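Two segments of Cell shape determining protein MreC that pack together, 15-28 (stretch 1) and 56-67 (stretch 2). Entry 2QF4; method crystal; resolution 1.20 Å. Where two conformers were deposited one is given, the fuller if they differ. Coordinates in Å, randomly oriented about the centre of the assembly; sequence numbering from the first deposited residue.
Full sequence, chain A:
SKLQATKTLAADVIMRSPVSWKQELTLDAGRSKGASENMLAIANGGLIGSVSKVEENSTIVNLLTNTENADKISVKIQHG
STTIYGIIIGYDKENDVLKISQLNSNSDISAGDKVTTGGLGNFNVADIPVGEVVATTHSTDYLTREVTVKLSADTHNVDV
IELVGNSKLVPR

Stretch 1 15-28: MRSPVSWKQELTLD
Stretch 2 (56-67) ENSTIVNLLTNT

Strands 24-27 and 59-63 of MreC run antiparallel (157° between directions, axes 4.6 Å apart), pairing Glu24 with Asn62, Leu25 with Val61, Thr26 with Ile60 and Leu27 with Thr59; 748 Å² is buried in all. Gln23, just before its strand, is the most covered residue (104 Å²; phi/psi -94/119, chi1 m, chi2 t). Asn66 (chi1 m, chi2 -69°), closing the type I turn Leu63-Asn66, grips its backbone with both ends of one amide: Gln23 N donates to Asn66 OD1 (2.8 Å) and Asn66 ND2 to Gln23 O (2.8 Å). Leu63 N also reaches Gln23 O (3.0 Å). Water 1 joins Ser20 O and Asn66 OD1, 2.8 Å from each.

The ladder continues from Leu25 N to Val61 O (3.0 Å), Val61 N to Leu25 O (2.8 Å), Leu27 N to Thr59 O (2.8 Å) and Thr59 N to Leu27 O (3.1 Å). Leu63 (67 Å²; mt) points toward stretch 1, its CD2 3.9 Å from Leu25 CG. Leu25 and Leu27, both mt and buried, share a face with Val61 (chi1 t), where branched apolar chains fill space without needing partners; Leu27 CD1 lies 4.0 Å from Val61 CG2. On the other face, with Thr26 and Ile60, water 2 bridges Glu24 OE1 (3.0 Å) and Asn62 ND2 (3.2 Å).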

# COMPACT_ATOMS: atom_id res chain seq x y z
N MET A 15 12.31 -6.11 14.13
CA MET A 15 11.17 -6.31 15.04
C MET A 15 9.91 -6.48 14.20
O MET A 15 9.79 -5.90 13.12
CB MET A 15 10.98 -5.14 16.02
CG MET A 15 12.06 -5.02 17.06
SD MET A 15 13.56 -4.16 16.60
CE MET A 15 12.91 -2.50 16.65
N ARG A 16 8.97 -7.22 14.75
CA ARG A 16 7.66 -7.52 14.15
C ARG A 16 6.64 -7.54 15.26
O ARG A 16 6.82 -8.22 16.25
CB ARG A 16 7.68 -8.88 13.43
CG ARG A 16 6.39 -9.39 12.87
CD ARG A 16 6.48 -10.80 12.23
NE ARG A 16 7.08 -10.85 10.90
CZ ARG A 16 6.61 -10.46 9.74
NH1 ARG A 16 7.44 -10.61 8.72
NH2 ARG A 16 5.36 -10.07 9.56
N SER A 17 5.58 -6.77 15.15
CA SER A 17 4.61 -6.74 16.22
C SER A 17 3.79 -8.02 16.27
O SER A 17 3.29 -8.50 15.24
CB SER A 17 3.65 -5.59 16.03
OG SER A 17 2.54 -5.76 16.90
N PRO A 18 3.62 -8.60 17.47
CA PRO A 18 2.84 -9.81 17.63
C PRO A 18 1.37 -9.60 17.85
O PRO A 18 0.67 -10.58 18.07
CB PRO A 18 3.45 -10.43 18.87
CG PRO A 18 3.81 -9.24 19.72
CD PRO A 18 4.32 -8.21 18.72
N VAL A 19 0.90 -8.35 17.86
CA VAL A 19 -0.52 -8.03 18.17
C VAL A 19 -1.30 -7.62 16.93
O VAL A 19 -0.83 -6.87 16.10
CB VAL A 19 -0.66 -6.96 19.28
CG1 VAL A 19 -0.16 -7.55 20.60
CG2 VAL A 19 0.04 -5.64 18.95
N SER A 20 -2.52 -8.10 16.83
CA SER A 20 -3.36 -7.84 15.64
C SER A 20 -3.77 -6.37 15.53
O SER A 20 -4.08 -5.90 14.43
CB SER A 20 -4.57 -8.74 15.62
OG SER A 20 -5.37 -8.46 16.74
N TRP A 21 -3.79 -5.67 16.66
CA TRP A 21 -4.29 -4.29 16.73
C TRP A 21 -3.21 -3.24 16.37
O TRP A 21 -3.51 -2.07 16.28
CB TRP A 21 -4.91 -4.01 18.08
CG TRP A 21 -4.17 -4.49 19.29
CD1 TRP A 21 -4.44 -5.61 20.00
CD2 TRP A 21 -3.07 -3.86 19.96
NE1 TRP A 21 -3.61 -5.71 21.07
CE2 TRP A 21 -2.76 -4.63 21.08
CE3 TRP A 21 -2.33 -2.69 19.74
CZ2 TRP A 21 -1.73 -4.32 21.93
CZ3 TRP A 21 -1.32 -2.38 20.61
CH2 TRP A 21 -1.05 -3.18 21.69
N LYS A 22 -1.97 -3.67 16.12
CA LYS A 22 -0.94 -2.76 15.55
C LYS A 22 0.07 -3.60 14.82
O LYS A 22 1.04 -4.08 15.42
CB LYS A 22 -0.27 -1.88 16.61
CG LYS A 22 0.68 -0.84 16.01
CD LYS A 22 1.30 0.13 17.02
CE LYS A 22 2.22 -0.54 17.98
NZ LYS A 22 2.71 0.47 18.98
N GLN A 23 -0.15 -3.81 13.53
CA GLN A 23 0.72 -4.65 12.72
C GLN A 23 1.77 -3.81 12.03
O GLN A 23 1.46 -2.93 11.26
CB GLN A 23 -0.12 -5.46 11.75
CG GLN A 23 -1.10 -6.35 12.53
CD GLN A 23 -2.12 -7.04 11.69
OE1 GLN A 23 -3.29 -7.11 12.11
NE2 GLN A 23 -1.75 -7.56 10.60
N GLU A 24 3.00 -4.11 12.36
CA GLU A 24 4.12 -3.28 11.94
C GLU A 24 5.40 -4.05 12.01
O GLU A 24 5.51 -5.04 12.71
CB GLU A 24 4.20 -2.03 12.79
CG GLU A 24 4.51 -2.31 14.22
CD GLU A 24 4.83 -1.07 14.99
OE1 GLU A 24 4.21 0.02 14.77
OE2 GLU A 24 5.67 -1.20 15.90
N LEU A 25 6.39 -3.54 11.29
CA LEU A 25 7.75 -4.08 11.29
C LEU A 25 8.71 -2.92 11.51
O LEU A 25 8.45 -1.78 11.13
CB LEU A 25 8.11 -4.68 9.88
CG LEU A 25 7.22 -5.73 9.27
CD1 LEU A 25 7.70 -6.04 7.91
CD2 LEU A 25 7.20 -6.99 10.18
N THR A 26 9.84 -3.22 12.13
CA THR A 26 10.97 -2.29 12.22
C THR A 26 12.11 -2.84 11.40
O THR A 26 12.48 -4.02 11.53
CB THR A 26 11.43 -2.10 13.68
OG1 THR A 26 10.32 -1.71 14.46
CG2 THR A 26 12.53 -1.05 13.77
N LEU A 27 12.68 -1.96 10.58
CA LEU A 27 13.83 -2.25 9.75
C LEU A 27 15.08 -1.57 10.32
O LEU A 27 15.00 -0.51 10.93
CB LEU A 27 13.59 -1.75 8.31
CG LEU A 27 12.29 -2.17 7.67
CD1 LEU A 27 12.21 -1.57 6.24
CD2 LEU A 27 12.16 -3.66 7.65
N ASP A 28 16.22 -2.19 10.07
CA ASP A 28 17.52 -1.73 10.58
C ASP A 28 18.23 -0.72 9.69
O ASP A 28 19.45 -0.65 9.75
CB ASP A 28 18.42 -2.92 10.89
CG ASP A 28 18.87 -3.69 9.66
OD1 ASP A 28 18.45 -3.39 8.53
OD2 ASP A 28 19.67 -4.64 9.89
N GLU A 56 16.99 7.84 12.77
CA GLU A 56 18.30 7.96 12.12
C GLU A 56 18.79 6.62 11.58
O GLU A 56 19.33 6.55 10.48
CB GLU A 56 19.34 8.56 13.05
CG GLU A 56 20.73 8.79 12.41
CD GLU A 56 20.75 9.83 11.31
OE1 GLU A 56 19.72 10.51 11.10
OE2 GLU A 56 21.81 9.97 10.66
N ASN A 57 18.58 5.54 12.34
CA ASN A 57 19.10 4.23 11.94
C ASN A 57 18.08 3.10 11.83
O ASN A 57 18.46 1.94 11.68
CB ASN A 57 20.25 3.82 12.88
CG ASN A 57 21.42 4.76 12.78
OD1 ASN A 57 21.97 4.97 11.71
ND2 ASN A 57 21.78 5.35 13.89
N SER A 58 16.79 3.43 11.91
CA SER A 58 15.72 2.44 11.79
C SER A 58 14.52 3.11 11.19
O SER A 58 14.41 4.35 11.19
CB SER A 58 15.35 1.87 13.17
OG SER A 58 14.86 2.85 14.08
N THR A 59 13.60 2.28 10.71
CA THR A 59 12.38 2.72 10.06
C THR A 59 11.25 1.77 10.50
O THR A 59 11.42 0.57 10.52
CB THR A 59 12.50 2.63 8.52
OG1 THR A 59 13.54 3.50 8.09
CG2 THR A 59 11.22 3.06 7.80
N ILE A 60 10.11 2.33 10.85
CA ILE A 60 8.92 1.54 11.16
C ILE A 60 7.99 1.55 9.93
O ILE A 60 7.74 2.61 9.32
CB ILE A 60 8.15 2.06 12.39
CG1 ILE A 60 9.10 2.14 13.61
CG2 ILE A 60 6.94 1.14 12.66
CD1 ILE A 60 8.40 2.60 14.89
N VAL A 61 7.51 0.37 9.59
CA VAL A 61 6.62 0.13 8.47
C VAL A 61 5.26 -0.32 9.01
O VAL A 61 5.19 -1.28 9.78
CB VAL A 61 7.17 -0.95 7.53
CG1 VAL A 61 6.14 -1.36 6.46
CG2 VAL A 61 8.47 -0.47 6.89
N ASN A 62 4.20 0.40 8.64
CA ASN A 62 2.83 0.05 8.98
C ASN A 62 2.29 -0.90 7.95
O ASN A 62 2.27 -0.58 6.75
CB ASN A 62 1.98 1.29 9.01
CG ASN A 62 0.66 1.04 9.63
OD1 ASN A 62 -0.37 1.22 8.99
ND2 ASN A 62 0.66 0.55 10.85
N LEU A 63 1.88 -2.08 8.39
CA LEU A 63 1.47 -3.09 7.44
C LEU A 63 0.06 -2.82 6.88
O LEU A 63 -0.79 -2.22 7.52
CB LEU A 63 1.57 -4.50 8.05
CG LEU A 63 3.00 -4.93 8.44
CD1 LEU A 63 2.97 -6.32 9.11
CD2 LEU A 63 3.92 -5.01 7.23
N LEU A 64 -0.20 -3.40 5.73
CA LEU A 64 -1.51 -3.25 5.09
C LEU A 64 -2.63 -4.03 5.74
O LEU A 64 -3.80 -3.83 5.41
CB LEU A 64 -1.44 -3.70 3.62
CG LEU A 64 -0.57 -2.87 2.67
CD1 LEU A 64 -0.77 -3.42 1.24
CD2 LEU A 64 -0.88 -1.38 2.73
N THR A 65 -2.31 -4.94 6.64
CA THR A 65 -3.31 -5.79 7.30
C THR A 65 -3.91 -5.17 8.57
O THR A 65 -4.70 -5.82 9.22
CB THR A 65 -2.69 -7.14 7.58
OG1 THR A 65 -1.44 -6.94 8.27
CG2 THR A 65 -2.43 -7.91 6.27
N ASN A 66 -3.60 -3.90 8.86
CA ASN A 66 -4.24 -3.21 9.96
C ASN A 66 -5.70 -2.92 9.69
O ASN A 66 -6.09 -2.51 8.60
CB ASN A 66 -3.48 -1.95 10.30
CG ASN A 66 -2.24 -2.27 11.04
OD1 ASN A 66 -2.30 -2.71 12.20
ND2 ASN A 66 -1.10 -2.09 10.40
N THR A 67 -6.52 -3.14 10.70
CA THR A 67 -7.97 -2.95 10.59
C THR A 67 -8.33 -1.58 10.04
O THR A 67 -9.09 -1.48 9.08
CB THR A 67 -8.63 -3.17 11.96
OG1 THR A 67 -8.28 -4.47 12.42
CG2 THR A 67 -10.15 -2.99 11.84
O HOH W 1 -4.79 -3.47 13.18
O HOH W 2 3.35 1.51 12.37